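Glutathione reductase (Bartonella henselae, PDB 3O0H) catalyses the NADPH-dependent reduction of glutathione disulfide to glutathione as an FAD-containing flavoenzyme, probably a homodimer, of the pyridine nucleotide-disulfide oxidoreductase family. Local coordinates at residues B[176-181]-B[256-261]; B[231-236]-B[408-413]; B[263-268]-B[277-282]; B[388-393]-B[412-417]. All blocks are in the same frame, centred on the assembly; numbering follows the deposited sequence.

Interaction 1 (B[176-181]-B[256-261]); sequences DLCLTS and SQVQST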
# COMPACT_ATOMS: atom_id res chain seq x y z
N ASP B 176 12.38 38.71 0.80
CA ASP B 176 11.01 39.12 1.07
C ASP B 176 10.12 39.09 -0.15
O ASP B 176 8.89 39.07 -0.04
CB ASP B 176 10.96 40.48 1.79
CG ASP B 176 11.64 41.64 1.01
OD1 ASP B 176 12.29 41.46 -0.05
OD2 ASP B 176 11.53 42.80 1.51
N LEU B 177 10.75 39.05 -1.32
CA LEU B 177 10.02 38.82 -2.56
C LEU B 177 9.63 37.34 -2.77
O LEU B 177 8.90 37.04 -3.71
CB LEU B 177 10.88 39.26 -3.74
CG LEU B 177 11.44 40.68 -3.77
CD1 LEU B 177 12.39 40.74 -4.94
CD2 LEU B 177 10.35 41.74 -3.89
N CYS B 178 10.16 36.43 -1.97
CA CYS B 178 9.90 35.03 -2.20
C CYS B 178 8.73 34.52 -1.36
O CYS B 178 8.42 35.07 -0.30
CB CYS B 178 11.12 34.19 -1.89
SG CYS B 178 12.59 34.66 -2.88
N LEU B 179 8.13 33.45 -1.85
CA LEU B 179 7.07 32.74 -1.16
C LEU B 179 7.68 31.72 -0.24
O LEU B 179 8.82 31.26 -0.47
CB LEU B 179 6.25 31.95 -2.18
CG LEU B 179 5.50 32.69 -3.29
CD1 LEU B 179 5.14 31.67 -4.39
CD2 LEU B 179 4.27 33.37 -2.81
N THR B 180 6.92 31.32 0.77
CA THR B 180 7.24 30.14 1.55
C THR B 180 6.06 29.15 1.51
O THR B 180 5.03 29.40 0.84
CB THR B 180 7.55 30.52 2.98
OG1 THR B 180 6.33 30.88 3.65
CG2 THR B 180 8.58 31.70 3.02
N SER B 181 6.18 28.05 2.28
CA SER B 181 5.10 27.07 2.34
C SER B 181 3.86 27.72 2.93
O SER B 181 2.75 27.25 2.69
CB SER B 181 5.49 25.81 3.16
OG SER B 181 5.87 26.16 4.46
N SER B 256 22.24 34.45 -4.19
CA SER B 256 22.79 35.72 -3.74
C SER B 256 21.64 36.71 -3.58
O SER B 256 21.50 37.37 -2.54
CB SER B 256 23.83 36.22 -4.76
OG SER B 256 24.21 37.56 -4.55
N GLN B 257 20.81 36.84 -4.60
CA GLN B 257 19.74 37.80 -4.52
C GLN B 257 18.61 37.41 -5.42
O GLN B 257 18.79 36.60 -6.33
CB GLN B 257 20.25 39.21 -4.84
CG GLN B 257 20.96 39.34 -6.18
CD GLN B 257 21.46 40.74 -6.46
OE1 GLN B 257 22.66 40.94 -6.70
NE2 GLN B 257 20.57 41.73 -6.43
N VAL B 258 17.43 37.93 -5.10
CA VAL B 258 16.27 37.79 -5.95
C VAL B 258 15.83 39.22 -6.29
O VAL B 258 15.63 40.05 -5.40
CB VAL B 258 15.15 37.04 -5.23
CG1 VAL B 258 13.99 36.86 -6.12
CG2 VAL B 258 15.66 35.66 -4.76
N GLN B 259 15.73 39.51 -7.59
CA GLN B 259 15.39 40.83 -8.10
C GLN B 259 14.09 40.77 -8.86
O GLN B 259 13.83 39.83 -9.60
CB GLN B 259 16.48 41.37 -9.05
CG GLN B 259 17.84 40.72 -8.91
CD GLN B 259 18.83 41.29 -9.89
OE1 GLN B 259 19.66 42.13 -9.53
NE2 GLN B 259 18.73 40.86 -11.15
N SER B 260 13.26 41.80 -8.67
CA SER B 260 12.00 41.93 -9.40
C SER B 260 12.26 42.48 -10.80
O SER B 260 13.00 43.46 -10.95
CB SER B 260 11.04 42.91 -8.67
OG SER B 260 9.68 42.57 -8.91
N THR B 261 11.69 41.84 -11.81
CA THR B 261 11.63 42.43 -13.16
C THR B 261 10.17 42.33 -13.58
O THR B 261 9.38 41.68 -12.92
CB THR B 261 12.58 41.72 -14.15
OG1 THR B 261 12.09 40.41 -14.46
CG2 THR B 261 13.99 41.59 -13.56
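Leu-177 and Val-258 mark the closest backbone approach, 7.2 Å between their CA atoms, where the end of a short 3-10 turn meets strand 255-261 at a spacing wider than that of paired strands, so side chains have to bridge the gap. Leu-177 does so with one branch. Its CG is turned away from its own C=O (chi1 -54°), and CD1 carries the chain on to the strand. There the methyl meets backbone rather than another side chain: Leu-177 CD1 lies 3.3 Å from Val-258 O and 4.0 Å from Ser-260 N. The valine methyls are farther off, the nearer being CG1 at 4.4 Å from Leu-177 CD1. Leucine suits this place because it is long enough to span the space and asks for no polar partner.

Cys-178 makes the other touch with its sulfur, which rests on the two branches of Val-258. The distance is 3.7 Å from Cys-178 SG to Val-258 CG2 and 4.2 Å from that same sulfur to Val-258 CG1. Val-258 is buried, and its compact forked side chain offers two methyls to a small, polarisable sulfur. Cys-178 also packs on Val-280 and Leu-282, while the next residue, Leu-179, is tied by its backbone to strand 279-282. A backbone hydrogen bond between Val-258 and Lys-173 ties the loop to the strand nearby. Between the two segments themselves the chemistry is van der Waals contact, partly methyl on carbonyl and partly sulfur on methyl, which implies that fit of shape matters here more than direction.

Interaction 2 (B[231-236]-B[408-413]); sequences DYDLRQ and KMFMKL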
# COMPACT_ATOMS: atom_id res chain seq x y z
N ASP B 231 18.75 7.40 2.53
CA ASP B 231 19.56 6.40 1.86
C ASP B 231 19.94 6.87 0.43
O ASP B 231 19.13 7.43 -0.28
CB ASP B 231 18.81 5.06 1.87
CG ASP B 231 19.57 3.93 1.17
OD1 ASP B 231 19.53 3.94 -0.08
OD2 ASP B 231 20.15 3.08 1.85
N TYR B 232 21.19 6.65 0.04
CA TYR B 232 21.71 7.18 -1.25
C TYR B 232 20.87 6.72 -2.44
O TYR B 232 20.59 7.51 -3.34
CB TYR B 232 23.18 6.81 -1.47
CG TYR B 232 23.62 7.01 -2.93
CD1 TYR B 232 24.02 8.24 -3.40
CD2 TYR B 232 23.60 5.93 -3.82
CE1 TYR B 232 24.41 8.41 -4.74
CE2 TYR B 232 24.02 6.08 -5.16
CZ TYR B 232 24.40 7.33 -5.63
OH TYR B 232 24.80 7.44 -6.98
N ASP B 233 20.42 5.46 -2.46
CA ASP B 233 19.60 5.00 -3.60
C ASP B 233 18.33 5.85 -3.72
O ASP B 233 17.90 6.20 -4.82
CB ASP B 233 19.20 3.53 -3.46
CG ASP B 233 20.27 2.58 -3.90
OD1 ASP B 233 20.92 2.81 -4.93
OD2 ASP B 233 20.41 1.54 -3.25
N LEU B 234 17.68 6.18 -2.60
CA LEU B 234 16.48 7.04 -2.67
C LEU B 234 16.79 8.42 -3.26
O LEU B 234 16.01 9.00 -4.03
CB LEU B 234 15.84 7.22 -1.30
CG LEU B 234 15.48 5.91 -0.58
CD1 LEU B 234 15.23 6.20 0.95
CD2 LEU B 234 14.31 5.17 -1.29
N ARG B 235 17.93 8.96 -2.87
CA ARG B 235 18.29 10.29 -3.32
C ARG B 235 18.56 10.23 -4.82
O ARG B 235 18.08 11.09 -5.61
CB ARG B 235 19.55 10.75 -2.60
CG ARG B 235 19.40 10.86 -1.07
CD ARG B 235 20.72 11.20 -0.43
NE ARG B 235 21.21 12.56 -0.68
CZ ARG B 235 22.43 12.98 -0.32
NH1 ARG B 235 23.28 12.19 0.32
NH2 ARG B 235 22.81 14.22 -0.57
N GLN B 236 19.33 9.22 -5.22
CA GLN B 236 19.79 9.17 -6.60
C GLN B 236 18.64 8.84 -7.52
O GLN B 236 18.48 9.50 -8.54
CB GLN B 236 20.93 8.18 -6.77
CG GLN B 236 21.53 8.19 -8.20
CD GLN B 236 22.35 9.43 -8.42
OE1 GLN B 236 23.37 9.62 -7.76
NE2 GLN B 236 21.87 10.34 -9.31
N LYS B 408 9.57 2.77 -12.22
CA LYS B 408 10.02 1.56 -11.54
C LYS B 408 9.54 1.54 -10.10
O LYS B 408 8.98 2.55 -9.60
CB LYS B 408 11.55 1.50 -11.49
CG LYS B 408 12.27 1.70 -12.83
CD LYS B 408 12.13 0.48 -13.73
CE LYS B 408 13.12 0.56 -14.91
NZ LYS B 408 12.66 -0.31 -16.02
N MET B 409 9.74 0.40 -9.45
CA MET B 409 9.58 0.28 -8.01
C MET B 409 10.95 -0.15 -7.51
O MET B 409 11.58 -1.05 -8.10
CB MET B 409 8.56 -0.79 -7.62
CG MET B 409 8.51 -1.10 -6.07
SD MET B 409 7.72 0.16 -5.05
CE MET B 409 6.59 0.72 -6.29
N PHE B 410 11.39 0.50 -6.46
CA PHE B 410 12.66 0.17 -5.81
C PHE B 410 12.39 -0.27 -4.37
O PHE B 410 11.67 0.40 -3.65
CB PHE B 410 13.53 1.40 -5.82
CG PHE B 410 14.68 1.30 -4.90
CD1 PHE B 410 15.82 0.62 -5.30
CD2 PHE B 410 14.61 1.85 -3.62
CE1 PHE B 410 16.89 0.49 -4.47
CE2 PHE B 410 15.71 1.74 -2.75
CZ PHE B 410 16.84 1.04 -3.18
N MET B 411 12.94 -1.41 -3.95
CA MET B 411 12.78 -1.87 -2.56
C MET B 411 14.15 -2.37 -2.09
O MET B 411 14.85 -3.11 -2.83
CB MET B 411 11.77 -3.00 -2.45
CG MET B 411 10.33 -2.59 -2.72
SD MET B 411 9.18 -4.01 -2.94
CE MET B 411 7.61 -3.16 -3.01
N LYS B 412 14.55 -1.97 -0.90
CA LYS B 412 15.83 -2.45 -0.37
C LYS B 412 15.70 -2.78 1.11
O LYS B 412 15.16 -2.00 1.88
CB LYS B 412 16.92 -1.44 -0.65
CG LYS B 412 18.27 -1.85 -0.14
CD LYS B 412 19.40 -0.98 -0.67
CE LYS B 412 19.51 0.33 0.07
NZ LYS B 412 20.52 1.29 -0.49
N LEU B 413 16.13 -3.97 1.51
CA LEU B 413 16.20 -4.31 2.93
C LEU B 413 17.67 -4.37 3.35
O LEU B 413 18.51 -4.90 2.66
CB LEU B 413 15.49 -5.62 3.18
CG LEU B 413 14.01 -5.68 2.83
CD1 LEU B 413 13.46 -7.09 3.02
CD2 LEU B 413 13.24 -4.67 3.64
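Lys-412 reaches from its strand to two aspartates at the start of helix 232-245, and its ammonium group forms salt bridges with both. Lys-412 NZ is 2.9 Å from Asp-231 OD1, which it meets on the syn side, with a weak third bond to Asp-231 OD2. Lys-412 NZ also lies 2.8 Å from Asp-233 OD2, on the anti side and 32° out of the carboxylate plane. A bend at chi3 (79°) in the otherwise extended lysine chain brings the nitrogen round to them. Glu-378 is a further salt-bridge partner of Lys-412, and its backbone N donates to Asp-231 OD2; Arg-392 pairs with Asp-233, so these charges are balanced within a largely buried network.

Beside this polar knot the packing is close. Asp-233 CB stands 3.4 Å from Phe-410 CZ, the two side chains crossing at about a right angle. Leu-234 CD2 approaches Phe-410 CE2 at an ordinary 4.0 Å. The exposed flank of the helix is another matter: Tyr-232 stays clear of the strand, and its ring lies against Gln-236 CB of its own helix.

Asp-231 does a second job as N-cap residue, its OD1 accepting from Asp-233 N at 3.0 Å. A capped helix start whose capping carboxylate is also ion-paired here joins the helix to the antiparallel sheet of the dimerisation domain, an interdomain seam within the glutathione reductase fold.

Interaction 3 (B[263-268]-B[277-282]); sequences NCYNVV and ADRVML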
# COMPACT_ATOMS: atom_id res chain seq x y z
N ASN B 263 8.55 40.82 -16.02
CA ASN B 263 8.01 39.52 -16.47
C ASN B 263 8.40 38.30 -15.62
O ASN B 263 7.99 37.16 -15.93
CB ASN B 263 8.42 39.29 -17.94
CG ASN B 263 7.85 40.34 -18.86
OD1 ASN B 263 8.54 40.85 -19.76
ND2 ASN B 263 6.60 40.69 -18.64
N CYS B 264 9.16 38.54 -14.55
CA CYS B 264 9.64 37.48 -13.68
C CYS B 264 10.62 37.95 -12.63
O CYS B 264 11.23 39.00 -12.74
CB CYS B 264 10.34 36.34 -14.46
SG CYS B 264 11.56 36.88 -15.71
N TYR B 265 10.77 37.12 -11.60
CA TYR B 265 11.80 37.32 -10.59
C TYR B 265 13.09 36.70 -11.08
O TYR B 265 13.13 35.52 -11.46
CB TYR B 265 11.38 36.68 -9.27
CG TYR B 265 10.14 37.32 -8.71
CD1 TYR B 265 10.20 38.54 -8.07
CD2 TYR B 265 8.90 36.72 -8.85
CE1 TYR B 265 9.10 39.13 -7.58
CE2 TYR B 265 7.77 37.31 -8.33
CZ TYR B 265 7.88 38.52 -7.69
OH TYR B 265 6.79 39.16 -7.17
N ASN B 266 14.15 37.47 -11.01
CA ASN B 266 15.44 37.01 -11.43
C ASN B 266 16.23 36.50 -10.23
O ASN B 266 16.58 37.28 -9.33
CB ASN B 266 16.19 38.15 -12.13
CG ASN B 266 17.23 37.65 -13.07
OD1 ASN B 266 16.98 36.70 -13.82
ND2 ASN B 266 18.41 38.28 -13.07
N VAL B 267 16.51 35.21 -10.24
CA VAL B 267 17.24 34.59 -9.15
C VAL B 267 18.70 34.51 -9.56
O VAL B 267 19.04 33.82 -10.52
CB VAL B 267 16.70 33.19 -8.81
CG1 VAL B 267 17.50 32.59 -7.63
CG2 VAL B 267 15.16 33.23 -8.47
N VAL B 268 19.54 35.21 -8.81
CA VAL B 268 20.94 35.32 -9.12
C VAL B 268 21.69 34.48 -8.10
O VAL B 268 21.54 34.70 -6.91
CB VAL B 268 21.40 36.79 -9.05
CG1 VAL B 268 22.87 36.92 -9.44
CG2 VAL B 268 20.51 37.69 -9.94
N ALA B 277 12.01 33.37 -13.15
CA ALA B 277 10.81 32.56 -12.93
C ALA B 277 9.68 33.42 -12.49
O ALA B 277 9.91 34.44 -11.86
CB ALA B 277 11.10 31.47 -11.86
N ASP B 278 8.45 33.01 -12.77
CA ASP B 278 7.27 33.75 -12.34
C ASP B 278 7.16 33.87 -10.81
O ASP B 278 6.75 34.89 -10.29
CB ASP B 278 6.00 33.10 -12.88
CG ASP B 278 5.69 33.46 -14.32
OD1 ASP B 278 6.43 34.29 -14.98
OD2 ASP B 278 4.64 32.95 -14.79
N ARG B 279 7.52 32.80 -10.10
CA ARG B 279 7.50 32.79 -8.63
C ARG B 279 8.75 32.08 -8.14
O ARG B 279 9.32 31.27 -8.86
CB ARG B 279 6.28 32.06 -8.11
CG ARG B 279 4.94 32.69 -8.47
CD ARG B 279 4.72 34.03 -7.76
NE ARG B 279 3.43 34.65 -8.07
CZ ARG B 279 3.25 35.74 -8.82
NH1 ARG B 279 4.27 36.36 -9.42
NH2 ARG B 279 2.03 36.22 -9.02
N VAL B 280 9.15 32.41 -6.92
CA VAL B 280 10.29 31.83 -6.28
C VAL B 280 9.84 31.37 -4.88
O VAL B 280 9.30 32.18 -4.11
CB VAL B 280 11.41 32.83 -6.14
CG1 VAL B 280 12.60 32.18 -5.42
CG2 VAL B 280 11.81 33.40 -7.51
N MET B 281 10.01 30.08 -4.56
CA MET B 281 9.64 29.59 -3.24
C MET B 281 10.86 29.18 -2.46
O MET B 281 11.70 28.46 -2.96
CB MET B 281 8.70 28.37 -3.36
CG MET B 281 8.19 27.81 -2.04
SD MET B 281 7.62 26.10 -2.22
CE MET B 281 7.17 25.77 -0.48
N LEU B 282 10.95 29.63 -1.21
CA LEU B 282 12.02 29.21 -0.34
C LEU B 282 11.55 28.01 0.51
O LEU B 282 10.53 28.08 1.20
CB LEU B 282 12.46 30.34 0.56
CG LEU B 282 12.96 31.60 -0.15
CD1 LEU B 282 13.14 32.68 0.87
CD2 LEU B 282 14.26 31.39 -0.97
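Tyr-265 and Ala-277 form the backbone part of the contact, an antiparallel hydrogen-bonded pair. Tyr-265 N donates to Ala-277 O at 2.8 Å, and Ala-277 N donates back to Tyr-265 O at 3.0 Å, the latter being the straighter bond (164° at the hydrogen). Past this pair the chains part, and the segments 264-268 and 279-282 run at 50° to each other.

Apolar contacts fill the angle between them. Val-267 and Val-280 meet end-on, and Val-267 CG2 comes within 3.5 Å of Val-280 CG2, closer than methyls normally pack. That same methyl, Val-280 CG2, also touches Tyr-265 CB at 3.7 Å. Branched valines suit the place, presenting methyls close to the backbone, and Ala-277 puts little bulk beside its pair with the tyrosine.

Contacts of polar groups lie at the tyrosine ring's edge. Asp-278 O sits near the ring plane, 3.2 Å from Tyr-265 CD2, and also accepts from Arg-279 NH1 at 3.0 Å. The arginine bends at chi2 to bring its guanidinium back to this carbonyl and past the ring, with the two planes 64° apart. The Asp-278 carboxylate is engaged by Lys-192 N.

A covalent tie adds to these: Cys-264 is joined by a disulfide to Cys-276, on the strand next to its own. Strand 264-269 is central in the three-stranded antiparallel sheet, between 255-261 and 274-277, whereas strand 279-282 turns off to line up beside 193-197 at the border of the four-stranded parallel sheet.

Interaction 4 (B[388-393]-B[412-417]); sequences VEIYRT and KLVVDG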
# COMPACT_ATOMS: atom_id res chain seq x y z
N VAL B 388 26.72 -6.73 7.03
CA VAL B 388 25.47 -6.16 6.52
C VAL B 388 25.16 -6.81 5.18
O VAL B 388 25.99 -6.83 4.26
CB VAL B 388 25.59 -4.64 6.36
CG1 VAL B 388 24.35 -4.04 5.61
CG2 VAL B 388 25.84 -3.99 7.76
N GLU B 389 23.98 -7.42 5.12
CA GLU B 389 23.47 -8.06 3.93
C GLU B 389 22.46 -7.08 3.32
O GLU B 389 21.63 -6.51 4.02
CB GLU B 389 22.78 -9.37 4.31
CG GLU B 389 23.72 -10.48 4.82
CD GLU B 389 22.95 -11.68 5.36
OE1 GLU B 389 21.72 -11.60 5.52
OE2 GLU B 389 23.57 -12.68 5.65
N ILE B 390 22.56 -6.88 2.01
CA ILE B 390 21.68 -5.96 1.27
C ILE B 390 20.82 -6.75 0.29
O ILE B 390 21.33 -7.51 -0.56
CB ILE B 390 22.50 -4.95 0.48
CG1 ILE B 390 23.39 -4.11 1.40
CG2 ILE B 390 21.55 -4.06 -0.35
CD1 ILE B 390 22.62 -3.24 2.37
N TYR B 391 19.51 -6.56 0.38
CA TYR B 391 18.57 -7.19 -0.51
C TYR B 391 17.89 -6.05 -1.25
O TYR B 391 17.15 -5.28 -0.64
CB TYR B 391 17.55 -8.04 0.24
CG TYR B 391 18.20 -9.18 1.03
CD1 TYR B 391 18.19 -10.49 0.56
CD2 TYR B 391 18.79 -8.93 2.28
CE1 TYR B 391 18.79 -11.54 1.30
CE2 TYR B 391 19.40 -9.97 3.03
CZ TYR B 391 19.39 -11.26 2.54
OH TYR B 391 19.96 -12.27 3.26
N ARG B 392 18.23 -5.94 -2.53
CA ARG B 392 17.89 -4.79 -3.37
C ARG B 392 17.20 -5.23 -4.64
O ARG B 392 17.68 -6.14 -5.34
CB ARG B 392 19.17 -4.05 -3.72
CG ARG B 392 19.01 -2.71 -4.43
CD ARG B 392 20.38 -2.09 -4.71
NE ARG B 392 20.29 -0.74 -5.29
CZ ARG B 392 20.02 -0.49 -6.57
NH1 ARG B 392 19.81 -1.47 -7.44
NH2 ARG B 392 19.98 0.77 -7.01
N THR B 393 16.10 -4.57 -4.98
CA THR B 393 15.43 -4.85 -6.24
C THR B 393 14.85 -3.59 -6.84
O THR B 393 14.26 -2.80 -6.13
CB THR B 393 14.32 -5.95 -6.12
OG1 THR B 393 13.84 -6.25 -7.44
CG2 THR B 393 13.16 -5.51 -5.23
N LYS B 412 14.55 -1.97 -0.90
CA LYS B 412 15.83 -2.45 -0.37
C LYS B 412 15.70 -2.78 1.11
O LYS B 412 15.16 -2.00 1.88
CB LYS B 412 16.92 -1.44 -0.65
CG LYS B 412 18.27 -1.85 -0.14
CD LYS B 412 19.40 -0.98 -0.67
CE LYS B 412 19.51 0.33 0.07
NZ LYS B 412 20.52 1.29 -0.49
N LEU B 413 16.13 -3.97 1.51
CA LEU B 413 16.20 -4.31 2.93
C LEU B 413 17.67 -4.37 3.35
O LEU B 413 18.51 -4.90 2.66
CB LEU B 413 15.49 -5.62 3.18
CG LEU B 413 14.01 -5.68 2.83
CD1 LEU B 413 13.46 -7.09 3.02
CD2 LEU B 413 13.24 -4.67 3.64
N VAL B 414 17.96 -3.80 4.51
CA VAL B 414 19.30 -3.70 5.01
C VAL B 414 19.32 -4.60 6.25
O VAL B 414 18.53 -4.43 7.18
CB VAL B 414 19.67 -2.28 5.37
CG1 VAL B 414 21.09 -2.27 5.95
CG2 VAL B 414 19.60 -1.34 4.15
N VAL B 415 20.20 -5.57 6.25
CA VAL B 415 20.10 -6.65 7.26
C VAL B 415 21.40 -6.78 8.06
O VAL B 415 22.48 -6.72 7.48
CB VAL B 415 19.67 -7.97 6.55
CG1 VAL B 415 19.69 -9.16 7.53
CG2 VAL B 415 18.27 -7.78 5.90
N ASP B 416 21.29 -6.95 9.38
CA ASP B 416 22.46 -7.22 10.21
C ASP B 416 22.71 -8.71 10.04
O ASP B 416 21.92 -9.53 10.46
CB ASP B 416 22.17 -6.81 11.66
CG ASP B 416 23.27 -7.27 12.65
OD1 ASP B 416 24.25 -7.89 12.23
OD2 ASP B 416 23.10 -7.01 13.86
N GLY B 417 23.81 -9.04 9.39
CA GLY B 417 24.19 -10.45 9.11
C GLY B 417 24.40 -11.36 10.31
O GLY B 417 24.28 -12.56 10.20
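Tyr-391 and Val-415 meet on one face of this antiparallel strand pair, which they share with Glu-389 and Leu-413. The tyrosine's CG lies beside its own N (chi1 -61°), and this turns the ring along the sheet toward Val-415. There Tyr-391 CE2 comes 3.8 Å from Val-415 CG2, while Leu-413 O lies at the ring's edge. Glu-389 slants across the same valine, its OE1 being 3.8 Å from Val-415 CG1.

On the other face, Val-388 CG1 is 3.7 Å from Val-414 CG1. Ile-390 lies alongside Val-414, pointing the same way, and its CD1 is 4.0 Å from Val-414 CG2. Its other branch, Ile-390 CG2, packs on the aliphatic part of Lys-412, 3.8 Å from CD. Beta-branched residues suit strands such as these, widening the apolar surface near the backbone.

Four backbone bonds join the pairs Glu-389/Val-415 and Tyr-391/Leu-413, the straightest running from Tyr-391 N to Leu-413 O (3.0 Å, 174°). The polar ends of Glu-389 and Tyr-391 both bind Arg-420, and Lys-449 makes a cation-pi contact with the ring. The chemistry thus implies buried polar ends gathered round a cation, which probably favours an ionised glutamate, beside a backbone-bonded strand pair with apolar side-chain contacts on both faces.

The four contacts form two clusters, with centres 32 to 44 Å apart from one cluster to the other. Interactions 1 and 3 have centres 6 Å apart and share a corner of the pyridine nucleotide-disulfide oxidoreductase region. Backbone joins them there, with Gln-259 O 2.8 Å from Asn-266 N and Leu-179 O 2.8 Å from Leu-282 N. Interactions 2 and 4, centres 12 Å apart, meet on strand 409-416; Arg-392 NE lies 3.1 Å from Asp-233 OD2, carrying the charge network of one into the other. Interaction 2 also links the two family regions. Segment 176-181 of interaction 1 reaches the cofactor, since Ser-181 touches FAD, although the packing residues Leu-177 and Cys-178 lie earlier in that loop.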